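Local structure of possible prolidase (Bifidobacterium longum NCC2705, 2P9B) at residues T116-A121 against V143-Q148; T131-G136 against V261-H266; G156-A161 against A390-L395; A355-L360 against A416-A421. The protein probably hydrolyses carbon-nitrogen bonds as a member of the amidohydrolase family, though its substrate is uncertain and prolidase remains a possible assignment. All coordinates share one frame; numbering follows the deposited sequence.

Contacts 1, 2 and 4 are buried and contact 3 is only partly so; contact 2 lies deepest, about 7 Å from the centre of the chain to its own centre, against about 16 Å for contact 1. Contacts 2 and 3 use neighbouring strands, 129-134 and 158-160, of one sheet, and contact 1 joins helices 113-126 and 141-150, which alternate with these strands in sequence. Contacts 1 and 3 touch at several points, among them Arg146 against Ile159. The chemistry follows position: hydrocarbon between helices in contact 1, a buried charged network, probably in the barrel interior, in contact 2, a guanidinium packed over side chains with a long ion pair in contact 3, and an aromatic face laid on aliphatic carbon in contact 4.

Contact 1 (T116-A121 against V143-Q148); sequences TVKHNA and VTLRDQ
Val117 begins the contact with its backbone as well as its side chain, since both approach one methyl group: Val117 O is 3.7 Å from Leu145 CD2, and Val117 CG2 lies 4.2 Å from the same Leu145 CD2. The two side chains lie alongside, running opposite ways. Val117 also packs on Leu80.

Lys118 marks the register, its CA being 6.9 Å from that of Leu145. Here the second methyl takes over, with Lys118 CG 4.1 Å from Leu145 CD1 and the two chains nearly perpendicular. The aliphatic root of the lysine does the touching; beyond it the chain bends at chi3 and carries the amine away.

The axes of segments 116-121 and 143-148 approach to 10.4 Å and cross at -58°. In sequence, helix 113-126, strand 129-134, helix 141-150 and strand 158-160 alternate, the beta-alpha order of the TIM-barrel clan, consistent with two successive helices packing on the outside of the barrel; Leu145 indeed also packs on Ile159 of strand 158-160.

One turn beyond Val117, Ala121 closes the row: its CB is 3.8 Å from Leu145 CD2. Leu145 therefore reaches all three residues. With CG anti to the backbone N (chi1 177°), its branch point is carried out toward helix 113-126, and chi2 (62°) then splits the methyls, CD1 to Lys118 and CD2 to Val117 and Ala121.

Contact 2 (T131-G136 against V261-H266); sequences TIRTLG and VDTIEH
Arg133 reaches across to Thr263 and Glu265 with its two terminal nitrogens. NH1 of Arg133 donates to Thr263 OG1 at 3.0 Å with an N-H...O angle of 159°, and the hydroxyl oxygen sits close to the guanidinium plane. NH2 of Arg133 forms a salt bridge to Glu265 OE2 at 2.9 Å, but the hydrogen bond within it is weak, its N-H...O angle only 125°; the carboxylate and guanidinium planes are nearly perpendicular, and OE2 approaches obliquely. Thr263 completes a triangle, its OG1 donating to the syn lone pair of Glu265 OE2 over 2.8 Å, so that the hydroxyl accepts from the arginine and gives to the glutamate.

Further bonds fix both ends. Arg133 NE is hydrogen-bonded to Ala76 O of strand 68-78, and Glu265 OE1 is paired with Lys203. The bend of the arginine at chi3 (59°) turns the guanidinium from its extended stem into this network.

Strand 129-134 and strand 263-264 do not pair with each other; the nearest CA atoms of segments 131-136 and 261-266, those of Leu135 and Glu265, are 9.7 Å apart. Long side chains bridge the gap, consistent with opposing walls meeting across the interior of a TIM barrel.

Packing surrounds the polar centre. Leu135 CD1 lies 3.4 Å above one face of the Arg133 guanidinium, offset toward its rim, and the same CD1 is 3.7 Å from Glu265 CD. Leu135 and Glu265 both also touch His77, which with His79 and Asp345 may outline a vacant metal site.

Contact 3 (G156-A161 against A390-L395); sequences GPRILA and AETGSL
Arg158 and Thr392 carry the nearest CA atoms of the two segments, 9.6 Å apart, so strand 158-160 and the irregular 390-395 loop meet through side chains and not through their backbones.

Arg158 spans the distance. Its CG is anti to the backbone N (chi1 175°) and the stem runs straight until chi3 bends it, which lays one guanidinium face against Glu391 CG and Thr392 CG2. On the glutamate side, Arg158 NE is 3.6 Å from Glu391 CD, and the salt bridge from Arg158 NE to Glu391 OE1 is long at 3.7 Å, with the two planes 48° apart. A water appears to bridge the pair: it accepts from Arg158 NH2 at 3.0 Å, while its bond to Glu391 OE1 is so short that its exact length is doubtful. On the threonine side the contact is van der Waals packing: Thr392 CG2 lies over the same guanidinium face, 3.6 Å from Arg158 NH1.

The firmer polar partners of NH1 lie outside both segments: it is hydrogen-bonded to Thr131 OG1 and salt-bridged to Asp402 OD2, an oxygen that also binds Thr392 OG1. Replacing Arg158 by a leucine would probably leave Asp402 and Glu391 without this countercharge and the water without its donor.

In the fold, Arg158 opens strand 158-160, which pairs in parallel with strand 129-134 and packs through Ile159 on helix 141-150. The 390-395 loop follows helix 371-385 and leads to strand 403-406, which runs antiparallel to strand 68-78; the contact therefore ties the start of a barrel strand to this late connection.

Contact 4 (A355-L360 against A416-A421); sequences ATWREL and ALEHPA
Trp357 lays one indole face on Glu418: CB of Glu418 stands 4.1 Å from the centroid of the five-membered ring of Trp357, only 9° off its normal, a CH-pi contact. Trp357 NE1 is 3.8 Å from Glu418 CG and Glu418 OE2 reaches Trp357 CZ2 at 3.9 Å, so the extended glutamate follows the ring toward its six-membered half. Beside this, Trp357 CB meets Leu417 CB at 3.6 Å, and Leu360 CD2 touches Leu417 CD1 at 3.7 Å, those leucine chains set roughly square to each other.

Arg358 CB lies over the opposite indole face, and the Arg358 guanidinium has Trp357 CH2 3.6 Å above its plane. With CG between the backbone N and the carbonyl carbon (chi1 73°), the tryptophan ring stands between this arginine and the glutamate. Were Trp357 replaced by an alanine, a gap would probably open between Arg358 and Glu418, leaving the glutamate stem less restrained, its carboxylate still tied to Arg415 through OE1.

Further out, Leu360 and Leu417 both rest on Leu375 of helix 371-385, which links helix 356-367 to the connection between strands 403-406 and 422-425. Arg358 NH2 is salt-bridged to Asp446. With the charges paired elsewhere and no hydrogen bond across the segments, cohesion here probably comes from dispersion and shape.

Contact 1 (T116-A121 against V143-Q148)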
loop_
_atom_site.group_PDB
_atom_site.type_symbol
_atom_site.label_atom_id
_atom_site.label_comp_id
_atom_site.label_asym_id
_atom_site.label_seq_id
_atom_site.Cartn_x
_atom_site.Cartn_y
_atom_site.Cartn_z
ATOM N N THR A 116 -0.717 -20.179 0.699
ATOM C CA THR A 116 0.153 -19.234 0.022
ATOM C C THR A 116 -0.210 -17.790 0.342
ATOM O O THR A 116 0.663 -16.995 0.686
ATOM C CB THR A 116 0.107 -19.438 -1.501
ATOM O OG1 THR A 116 0.659 -20.720 -1.818
ATOM C CG2 THR A 116 0.903 -18.359 -2.216
ATOM N N VAL A 117 -1.491 -17.450 0.240
ATOM C CA VAL A 117 -1.895 -16.074 0.519
ATOM C C VAL A 117 -1.719 -15.709 1.986
ATOM O O VAL A 117 -1.374 -14.567 2.312
ATOM C CB VAL A 117 -3.350 -15.797 0.080
ATOM C CG1 VAL A 117 -3.474 -16.017 -1.419
ATOM C CG2 VAL A 117 -4.317 -16.673 0.844
ATOM N N LYS A 118 -1.934 -16.676 2.874
ATOM C CA LYS A 118 -1.765 -16.405 4.293
ATOM C C LYS A 118 -0.281 -16.182 4.587
ATOM O O LYS A 118 0.076 -15.305 5.370
ATOM C CB LYS A 118 -2.308 -17.560 5.147
ATOM C CG LYS A 118 -2.264 -17.257 6.646
ATOM C CD LYS A 118 -3.013 -18.286 7.496
ATOM C CE LYS A 118 -2.279 -19.614 7.579
ATOM N NZ LYS A 118 -2.963 -20.558 8.516
ATOM N N HIS A 119 0.581 -16.973 3.950
ATOM C CA HIS A 119 2.019 -16.844 4.152
ATOM C C HIS A 119 2.510 -15.462 3.746
ATOM O O HIS A 119 3.250 -14.813 4.485
ATOM C CB HIS A 119 2.790 -17.884 3.332
ATOM C CG HIS A 119 4.274 -17.692 3.367
ATOM N ND1 HIS A 119 5.026 -17.924 4.500
ATOM C CD2 HIS A 119 5.140 -17.246 2.426
ATOM C CE1 HIS A 119 6.290 -17.628 4.255
ATOM N NE2 HIS A 119 6.387 -17.216 3.003
ATOM N N ASN A 120 2.099 -15.018 2.562
ATOM C CA ASN A 120 2.525 -13.717 2.074
ATOM C C ASN A 120 1.969 -12.570 2.907
ATOM O O ASN A 120 2.661 -11.577 3.138
ATOM C CB ASN A 120 2.157 -13.554 0.595
ATOM C CG ASN A 120 3.024 -14.412 -0.313
ATOM O OD1 ASN A 120 4.243 -14.478 -0.141
ATOM N ND2 ASN A 120 2.403 -15.066 -1.289
ATOM N N ALA A 121 0.730 -12.703 3.364
ATOM C CA ALA A 121 0.134 -11.662 4.197
ATOM C C ALA A 121 0.913 -11.609 5.510
ATOM O O ALA A 121 1.117 -10.539 6.084
ATOM C CB ALA A 121 -1.344 -11.973 4.470
ATOM N N VAL A 143 -10.451 -12.564 0.077
ATOM C CA VAL A 143 -11.661 -12.162 0.779
ATOM C C VAL A 143 -11.814 -13.117 1.961
ATOM O O VAL A 143 -12.100 -12.709 3.080
ATOM C CB VAL A 143 -12.908 -12.270 -0.126
ATOM C CG1 VAL A 143 -14.177 -12.106 0.704
ATOM C CG2 VAL A 143 -12.856 -11.195 -1.201
ATOM N N THR A 144 -11.607 -14.400 1.696
ATOM C CA THR A 144 -11.711 -15.412 2.731
ATOM C C THR A 144 -10.734 -15.140 3.868
ATOM O O THR A 144 -11.117 -15.161 5.039
ATOM C CB THR A 144 -11.449 -16.801 2.141
ATOM O OG1 THR A 144 -12.450 -17.080 1.156
ATOM C CG2 THR A 144 -11.492 -17.865 3.222
ATOM N N LEU A 145 -9.477 -14.881 3.517
ATOM C CA LEU A 145 -8.436 -14.601 4.504
ATOM C C LEU A 145 -8.776 -13.352 5.317
ATOM O O LEU A 145 -8.665 -13.341 6.544
ATOM C CB LEU A 145 -7.084 -14.416 3.805
ATOM C CG LEU A 145 -5.897 -14.040 4.701
ATOM C CD1 LEU A 145 -5.644 -15.146 5.709
ATOM C CD2 LEU A 145 -4.657 -13.808 3.837
ATOM N N ARG A 146 -9.192 -12.297 4.626
ATOM C CA ARG A 146 -9.566 -11.055 5.289
ATOM C C ARG A 146 -10.661 -11.309 6.323
ATOM O O ARG A 146 -10.602 -10.802 7.444
ATOM C CB ARG A 146 -10.079 -10.042 4.263
ATOM C CG ARG A 146 -10.606 -8.748 4.868
ATOM C CD ARG A 146 -11.545 -8.056 3.892
ATOM N NE ARG A 146 -12.817 -8.777 3.790
ATOM C CZ ARG A 146 -13.658 -8.684 2.765
ATOM N NH1 ARG A 146 -13.371 -7.905 1.726
ATOM N NH2 ARG A 146 -14.798 -9.359 2.786
ATOM N N ASP A 147 -11.666 -12.093 5.941
ATOM C CA ASP A 147 -12.763 -12.382 6.851
ATOM C C ASP A 147 -12.315 -13.161 8.086
ATOM O O ASP A 147 -12.834 -12.939 9.181
ATOM C CB ASP A 147 -13.887 -13.138 6.125
ATOM C CG ASP A 147 -14.643 -12.258 5.137
ATOM O OD1 ASP A 147 -14.502 -11.019 5.215
ATOM O OD2 ASP A 147 -15.389 -12.804 4.292
ATOM N N GLN A 148 -11.349 -14.061 7.922
ATOM C CA GLN A 148 -10.861 -14.839 9.056
ATOM C C GLN A 148 -10.085 -13.934 10.009
ATOM O O GLN A 148 -10.203 -14.052 11.227
ATOM C CB GLN A 148 -9.977 -15.989 8.578
ATOM C CG GLN A 148 -10.699 -16.955 7.652
ATOM C CD GLN A 148 -9.785 -18.023 7.099
ATOM O OE1 GLN A 148 -8.693 -17.732 6.617
ATOM N NE2 GLN A 148 -10.233 -19.271 7.154
#

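Contact 2 (T131-G136 against V261-H266)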
loop_
_atom_site.group_PDB
_atom_site.type_symbol
_atom_site.label_atom_id
_atom_site.label_comp_id
_atom_site.label_asym_id
_atom_site.label_seq_id
_atom_site.Cartn_x
_atom_site.Cartn_y
_atom_site.Cartn_z
ATOM N N THR A 131 -1.601 -2.763 7.417
ATOM C CA THR A 131 -2.761 -2.626 6.553
ATOM C C THR A 131 -2.253 -2.749 5.127
ATOM O O THR A 131 -1.216 -2.181 4.787
ATOM C CB THR A 131 -3.460 -1.252 6.700
ATOM O OG1 THR A 131 -3.895 -1.070 8.052
ATOM C CG2 THR A 131 -4.679 -1.171 5.779
ATOM N N ILE A 132 -2.970 -3.507 4.307
ATOM C CA ILE A 132 -2.591 -3.680 2.916
ATOM C C ILE A 132 -3.832 -3.677 2.049
ATOM O O ILE A 132 -4.939 -3.925 2.532
ATOM C CB ILE A 132 -1.854 -5.039 2.651
ATOM C CG1 ILE A 132 -2.787 -6.226 2.933
ATOM C CG2 ILE A 132 -0.600 -5.125 3.492
ATOM C CD1 ILE A 132 -2.178 -7.583 2.570
ATOM N N ARG A 133 -3.643 -3.359 0.774
ATOM C CA ARG A 133 -4.728 -3.419 -0.191
ATOM C C ARG A 133 -4.184 -4.293 -1.302
ATOM O O ARG A 133 -3.094 -4.037 -1.804
ATOM C CB ARG A 133 -5.078 -2.055 -0.789
ATOM C CG ARG A 133 -6.055 -2.197 -1.970
ATOM C CD ARG A 133 -6.483 -0.864 -2.563
ATOM N NE ARG A 133 -5.341 -0.096 -3.054
ATOM C CZ ARG A 133 -5.440 0.959 -3.856
ATOM N NH1 ARG A 133 -6.630 1.372 -4.271
ATOM N NH2 ARG A 133 -4.346 1.614 -4.232
ATOM N N THR A 134 -4.908 -5.346 -1.662
ATOM C CA THR A 134 -4.450 -6.166 -2.775
ATOM C C THR A 134 -5.099 -5.554 -4.013
ATOM O O THR A 134 -6.189 -4.983 -3.932
ATOM C CB THR A 134 -4.883 -7.651 -2.642
ATOM O OG1 THR A 134 -6.314 -7.754 -2.617
ATOM C CG2 THR A 134 -4.293 -8.257 -1.381
ATOM N N LEU A 135 -4.417 -5.639 -5.150
ATOM C CA LEU A 135 -4.955 -5.108 -6.389
ATOM C C LEU A 135 -4.813 -6.139 -7.496
ATOM O O LEU A 135 -4.107 -5.923 -8.479
ATOM C CB LEU A 135 -4.238 -3.811 -6.781
ATOM C CG LEU A 135 -4.552 -2.635 -5.849
ATOM C CD1 LEU A 135 -3.710 -1.417 -6.225
ATOM C CD2 LEU A 135 -6.047 -2.330 -5.937
ATOM N N GLY A 136 -5.491 -7.263 -7.318
ATOM C CA GLY A 136 -5.444 -8.321 -8.306
ATOM C C GLY A 136 -5.188 -9.658 -7.650
ATOM O O GLY A 136 -4.037 -10.074 -7.501
ATOM N N VAL A 261 -11.956 7.171 -10.949
ATOM C CA VAL A 261 -11.079 6.245 -10.236
ATOM C C VAL A 261 -10.470 6.953 -9.033
ATOM O O VAL A 261 -9.999 8.088 -9.137
ATOM C CB VAL A 261 -9.948 5.726 -11.168
ATOM C CG1 VAL A 261 -8.910 4.948 -10.375
ATOM C CG2 VAL A 261 -10.538 4.841 -12.239
ATOM N N ASP A 262 -10.473 6.275 -7.892
ATOM C CA ASP A 262 -9.947 6.845 -6.655
ATOM C C ASP A 262 -8.429 6.873 -6.525
ATOM O O ASP A 262 -7.877 7.791 -5.919
ATOM C CB ASP A 262 -10.577 6.102 -5.494
ATOM C CG ASP A 262 -12.080 6.110 -5.592
ATOM O OD1 ASP A 262 -12.677 7.179 -5.340
ATOM O OD2 ASP A 262 -12.659 5.066 -5.952
ATOM N N THR A 263 -7.756 5.870 -7.077
ATOM C CA THR A 263 -6.301 5.835 -7.011
ATOM C C THR A 263 -5.700 5.444 -8.348
ATOM O O THR A 263 -6.212 4.562 -9.041
ATOM C CB THR A 263 -5.788 4.828 -5.951
ATOM O OG1 THR A 263 -6.185 3.502 -6.314
ATOM C CG2 THR A 263 -6.334 5.168 -4.582
ATOM N N ILE A 264 -4.620 6.120 -8.712
ATOM C CA ILE A 264 -3.922 5.817 -9.950
ATOM C C ILE A 264 -2.639 5.101 -9.538
ATOM O O ILE A 264 -1.877 5.628 -8.725
ATOM C CB ILE A 264 -3.532 7.101 -10.711
ATOM C CG1 ILE A 264 -4.790 7.880 -11.117
ATOM C CG2 ILE A 264 -2.674 6.746 -11.928
ATOM C CD1 ILE A 264 -5.693 7.160 -12.103
ATOM N N GLU A 265 -2.417 3.902 -10.074
ATOM C CA GLU A 265 -1.208 3.142 -9.768
ATOM C C GLU A 265 -0.207 3.304 -10.902
ATOM O O GLU A 265 -0.568 3.199 -12.074
ATOM C CB GLU A 265 -1.504 1.651 -9.577
ATOM C CG GLU A 265 -2.034 1.294 -8.199
ATOM C CD GLU A 265 -3.398 1.873 -7.943
ATOM O OE1 GLU A 265 -4.292 1.647 -8.787
ATOM O OE2 GLU A 265 -3.579 2.543 -6.906
ATOM N N HIS A 266 1.047 3.544 -10.524
ATOM C CA HIS A 266 2.162 3.762 -11.446
ATOM C C HIS A 266 2.098 5.209 -11.925
ATOM O O HIS A 266 2.856 6.057 -11.462
ATOM C CB HIS A 266 2.103 2.792 -12.631
ATOM C CG HIS A 266 2.338 1.361 -12.255
ATOM N ND1 HIS A 266 1.467 0.646 -11.461
ATOM C CD2 HIS A 266 3.347 0.514 -12.564
ATOM C CE1 HIS A 266 1.930 -0.582 -11.298
ATOM N NE2 HIS A 266 3.069 -0.688 -11.957
#

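Contact 3 (G156-A161 against A390-L395)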
loop_
_atom_site.group_PDB
_atom_site.type_symbol
_atom_site.label_atom_id
_atom_site.label_comp_id
_atom_site.label_asym_id
_atom_site.label_seq_id
_atom_site.Cartn_x
_atom_site.Cartn_y
_atom_site.Cartn_z
ATOM N N GLY A 156 -3.111 -11.486 11.337
ATOM C CA GLY A 156 -2.722 -10.939 10.057
ATOM C C GLY A 156 -3.008 -9.460 9.955
ATOM O O GLY A 156 -3.596 -8.870 10.861
ATOM N N PRO A 157 -2.600 -8.830 8.848
ATOM C CA PRO A 157 -2.825 -7.400 8.643
ATOM C C PRO A 157 -4.270 -7.110 8.260
ATOM O O PRO A 157 -5.027 -8.016 7.901
ATOM C CB PRO A 157 -1.867 -7.071 7.507
ATOM C CG PRO A 157 -1.945 -8.326 6.659
ATOM C CD PRO A 157 -1.862 -9.420 7.713
ATOM N N ARG A 158 -4.645 -5.841 8.352
ATOM C CA ARG A 158 -5.977 -5.403 7.958
ATOM C C ARG A 158 -5.899 -5.448 6.434
ATOM O O ARG A 158 -4.976 -4.881 5.849
ATOM C CB ARG A 158 -6.212 -3.973 8.448
ATOM C CG ARG A 158 -7.521 -3.358 7.995
ATOM C CD ARG A 158 -7.698 -1.958 8.575
ATOM N NE ARG A 158 -7.785 -1.967 10.038
ATOM C CZ ARG A 158 -6.757 -1.761 10.857
ATOM N NH1 ARG A 158 -5.546 -1.521 10.371
ATOM N NH2 ARG A 158 -6.945 -1.784 12.171
ATOM N N ILE A 159 -6.853 -6.120 5.795
ATOM C CA ILE A 159 -6.821 -6.268 4.346
ATOM C C ILE A 159 -7.990 -5.712 3.542
ATOM O O ILE A 159 -9.156 -5.930 3.881
ATOM C CB ILE A 159 -6.707 -7.777 3.950
ATOM C CG1 ILE A 159 -5.441 -8.392 4.546
ATOM C CG2 ILE A 159 -6.707 -7.927 2.427
ATOM C CD1 ILE A 159 -5.333 -9.902 4.301
ATOM N N LEU A 160 -7.664 -4.963 2.490
ATOM C CA LEU A 160 -8.678 -4.483 1.561
ATOM C C LEU A 160 -8.429 -5.415 0.381
ATOM O O LEU A 160 -7.407 -5.303 -0.297
ATOM C CB LEU A 160 -8.446 -3.034 1.144
ATOM C CG LEU A 160 -9.058 -1.969 2.053
ATOM C CD1 LEU A 160 -8.279 -1.874 3.356
ATOM C CD2 LEU A 160 -9.047 -0.640 1.318
ATOM N N ALA A 161 -9.349 -6.349 0.162
ATOM C CA ALA A 161 -9.224 -7.333 -0.913
ATOM C C ALA A 161 -9.968 -6.900 -2.168
ATOM O O ALA A 161 -11.135 -6.534 -2.110
ATOM C CB ALA A 161 -9.753 -8.689 -0.437
ATOM N N ALA A 390 -9.990 6.554 10.056
ATOM C CA ALA A 390 -10.734 6.674 11.300
ATOM C C ALA A 390 -10.273 5.616 12.296
ATOM O O ALA A 390 -10.363 5.811 13.508
ATOM C CB ALA A 390 -12.230 6.528 11.034
ATOM N N GLU A 391 -9.759 4.500 11.789
ATOM C CA GLU A 391 -9.330 3.427 12.675
ATOM C C GLU A 391 -7.832 3.151 12.742
ATOM O O GLU A 391 -7.373 2.475 13.661
ATOM C CB GLU A 391 -10.065 2.137 12.307
ATOM C CG GLU A 391 -9.649 1.536 10.983
ATOM C CD GLU A 391 -10.533 0.373 10.572
ATOM O OE1 GLU A 391 -10.823 -0.489 11.431
ATOM O OE2 GLU A 391 -10.935 0.321 9.391
ATOM N N THR A 392 -7.057 3.665 11.793
ATOM C CA THR A 392 -5.622 3.404 11.823
ATOM C C THR A 392 -4.812 4.488 11.121
ATOM O O THR A 392 -5.373 5.468 10.629
ATOM C CB THR A 392 -5.311 2.022 11.192
ATOM O OG1 THR A 392 -3.942 1.681 11.429
ATOM C CG2 THR A 392 -5.576 2.043 9.686
ATOM N N GLY A 393 -3.491 4.326 11.097
ATOM C CA GLY A 393 -2.649 5.299 10.425
ATOM C C GLY A 393 -1.947 6.320 11.298
ATOM O O GLY A 393 -1.123 7.089 10.809
ATOM N N SER A 394 -2.282 6.347 12.583
ATOM C CA SER A 394 -1.652 7.272 13.514
ATOM C C SER A 394 -1.815 6.736 14.927
ATOM O O SER A 394 -2.755 5.996 15.220
ATOM C CB SER A 394 -2.276 8.668 13.405
ATOM O OG SER A 394 -3.640 8.658 13.781
ATOM N N LEU A 395 -0.889 7.108 15.801
ATOM C CA LEU A 395 -0.935 6.653 17.176
ATOM C C LEU A 395 -1.730 7.630 18.017
ATOM O O LEU A 395 -1.169 8.442 18.750
ATOM C CB LEU A 395 0.482 6.517 17.722
ATOM C CG LEU A 395 1.370 5.588 16.896
ATOM C CD1 LEU A 395 2.753 5.519 17.524
ATOM C CD2 LEU A 395 0.743 4.211 16.825
HETATM O O HOH W 1 -9.726 -1.580 13.402
#

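Contact 4 (A355-L360 against A416-A421)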
loop_
_atom_site.group_PDB
_atom_site.type_symbol
_atom_site.label_atom_id
_atom_site.label_comp_id
_atom_site.label_asym_id
_atom_site.label_seq_id
_atom_site.Cartn_x
_atom_site.Cartn_y
_atom_site.Cartn_z
ATOM N N ALA A 355 9.595 -5.841 1.342
ATOM C CA ALA A 355 10.339 -4.629 1.022
ATOM C C ALA A 355 9.550 -3.328 0.923
ATOM O O ALA A 355 9.952 -2.416 0.211
ATOM C CB ALA A 355 11.137 -4.852 -0.271
ATOM N N THR A 356 8.446 -3.217 1.651
ATOM C CA THR A 356 7.673 -1.982 1.587
ATOM C C THR A 356 8.546 -0.762 1.912
ATOM O O THR A 356 8.423 0.282 1.275
ATOM C CB THR A 356 6.476 -2.026 2.569
ATOM O OG1 THR A 356 5.563 -3.044 2.155
ATOM C CG2 THR A 356 5.747 -0.681 2.599
ATOM N N TRP A 357 9.443 -0.914 2.887
ATOM C CA TRP A 357 10.312 0.184 3.312
ATOM C C TRP A 357 11.086 0.835 2.163
ATOM O O TRP A 357 11.340 2.040 2.178
ATOM C CB TRP A 357 11.315 -0.302 4.369
ATOM C CG TRP A 357 12.402 -1.162 3.792
ATOM C CD1 TRP A 357 12.344 -2.500 3.535
ATOM C CD2 TRP A 357 13.670 -0.712 3.295
ATOM N NE1 TRP A 357 13.494 -2.911 2.899
ATOM C CE2 TRP A 357 14.322 -1.833 2.740
ATOM C CE3 TRP A 357 14.311 0.534 3.260
ATOM C CZ2 TRP A 357 15.592 -1.745 2.156
ATOM C CZ3 TRP A 357 15.571 0.621 2.677
ATOM C CH2 TRP A 357 16.195 -0.517 2.133
ATOM N N ARG A 358 11.468 0.033 1.176
ATOM C CA ARG A 358 12.232 0.534 0.039
ATOM C C ARG A 358 11.493 1.637 -0.709
ATOM O O ARG A 358 12.117 2.558 -1.238
ATOM C CB ARG A 358 12.557 -0.611 -0.927
ATOM C CG ARG A 358 13.338 -0.177 -2.165
ATOM C CD ARG A 358 14.799 0.097 -1.836
ATOM N NE ARG A 358 15.535 -1.145 -1.622
ATOM C CZ ARG A 358 16.841 -1.210 -1.383
ATOM N NH1 ARG A 358 17.564 -0.100 -1.322
ATOM N NH2 ARG A 358 17.426 -2.389 -1.226
ATOM N N GLU A 359 10.166 1.555 -0.750
ATOM C CA GLU A 359 9.375 2.561 -1.467
ATOM C C GLU A 359 9.562 3.951 -0.875
ATOM O O GLU A 359 9.550 4.949 -1.602
ATOM C CB GLU A 359 7.882 2.186 -1.455
ATOM C CG GLU A 359 6.981 3.081 -2.334
ATOM C CD GLU A 359 7.276 2.991 -3.838
ATOM O OE1 GLU A 359 7.993 2.066 -4.273
ATOM O OE2 GLU A 359 6.774 3.853 -4.588
ATOM N N LEU A 360 9.731 4.025 0.440
ATOM C CA LEU A 360 9.923 5.327 1.075
ATOM C C LEU A 360 11.270 5.908 0.668
ATOM O O LEU A 360 11.387 7.107 0.420
ATOM C CB LEU A 360 9.840 5.214 2.601
ATOM C CG LEU A 360 8.443 5.007 3.192
ATOM C CD1 LEU A 360 7.968 3.583 2.941
ATOM C CD2 LEU A 360 8.477 5.297 4.678
ATOM N N ALA A 416 16.168 1.966 8.813
ATOM C CA ALA A 416 15.824 1.530 10.164
ATOM C C ALA A 416 14.522 0.733 10.080
ATOM O O ALA A 416 14.205 -0.069 10.960
ATOM C CB ALA A 416 15.633 2.737 11.073
ATOM N N LEU A 417 13.773 0.957 9.006
ATOM C CA LEU A 417 12.500 0.269 8.802
ATOM C C LEU A 417 12.666 -1.189 8.384
ATOM O O LEU A 417 11.792 -2.016 8.632
ATOM C CB LEU A 417 11.679 0.994 7.726
ATOM C CG LEU A 417 11.232 2.437 7.975
ATOM C CD1 LEU A 417 10.660 3.010 6.692
ATOM C CD2 LEU A 417 10.189 2.485 9.087
ATOM N N GLU A 418 13.790 -1.502 7.753
ATOM C CA GLU A 418 14.029 -2.848 7.246
ATOM C C GLU A 418 13.921 -3.984 8.262
ATOM O O GLU A 418 13.356 -5.033 7.956
ATOM C CB GLU A 418 15.389 -2.902 6.543
ATOM C CG GLU A 418 15.645 -4.210 5.803
ATOM C CD GLU A 418 16.919 -4.173 4.983
ATOM O OE1 GLU A 418 17.845 -3.425 5.356
ATOM O OE2 GLU A 418 17.001 -4.902 3.975
ATOM N N HIS A 419 14.450 -3.783 9.464
ATOM C CA HIS A 419 14.398 -4.831 10.479
ATOM C C HIS A 419 13.654 -4.380 11.730
ATOM O O HIS A 419 14.255 -3.865 12.674
ATOM C CB HIS A 419 15.815 -5.278 10.853
ATOM C CG HIS A 419 16.632 -5.740 9.687
ATOM N ND1 HIS A 419 17.344 -4.872 8.885
ATOM C CD2 HIS A 419 16.830 -6.977 9.170
ATOM C CE1 HIS A 419 17.945 -5.555 7.927
ATOM N NE2 HIS A 419 17.650 -6.834 8.077
ATOM N N PRO A 420 12.327 -4.577 11.755
ATOM C CA PRO A 420 11.533 -4.173 12.919
ATOM C C PRO A 420 11.929 -4.907 14.200
ATOM O O PRO A 420 12.408 -6.043 14.160
ATOM C CB PRO A 420 10.100 -4.513 12.499
ATOM C CG PRO A 420 10.144 -4.445 11.002
ATOM C CD PRO A 420 11.462 -5.112 10.692
ATOM N N ALA A 421 11.726 -4.246 15.335
ATOM C CA ALA A 421 12.016 -4.844 16.630
ATOM C C ALA A 421 10.786 -5.647 17.047
ATOM O O ALA A 421 10.892 -6.733 17.623
ATOM C CB ALA A 421 12.303 -3.756 17.657
#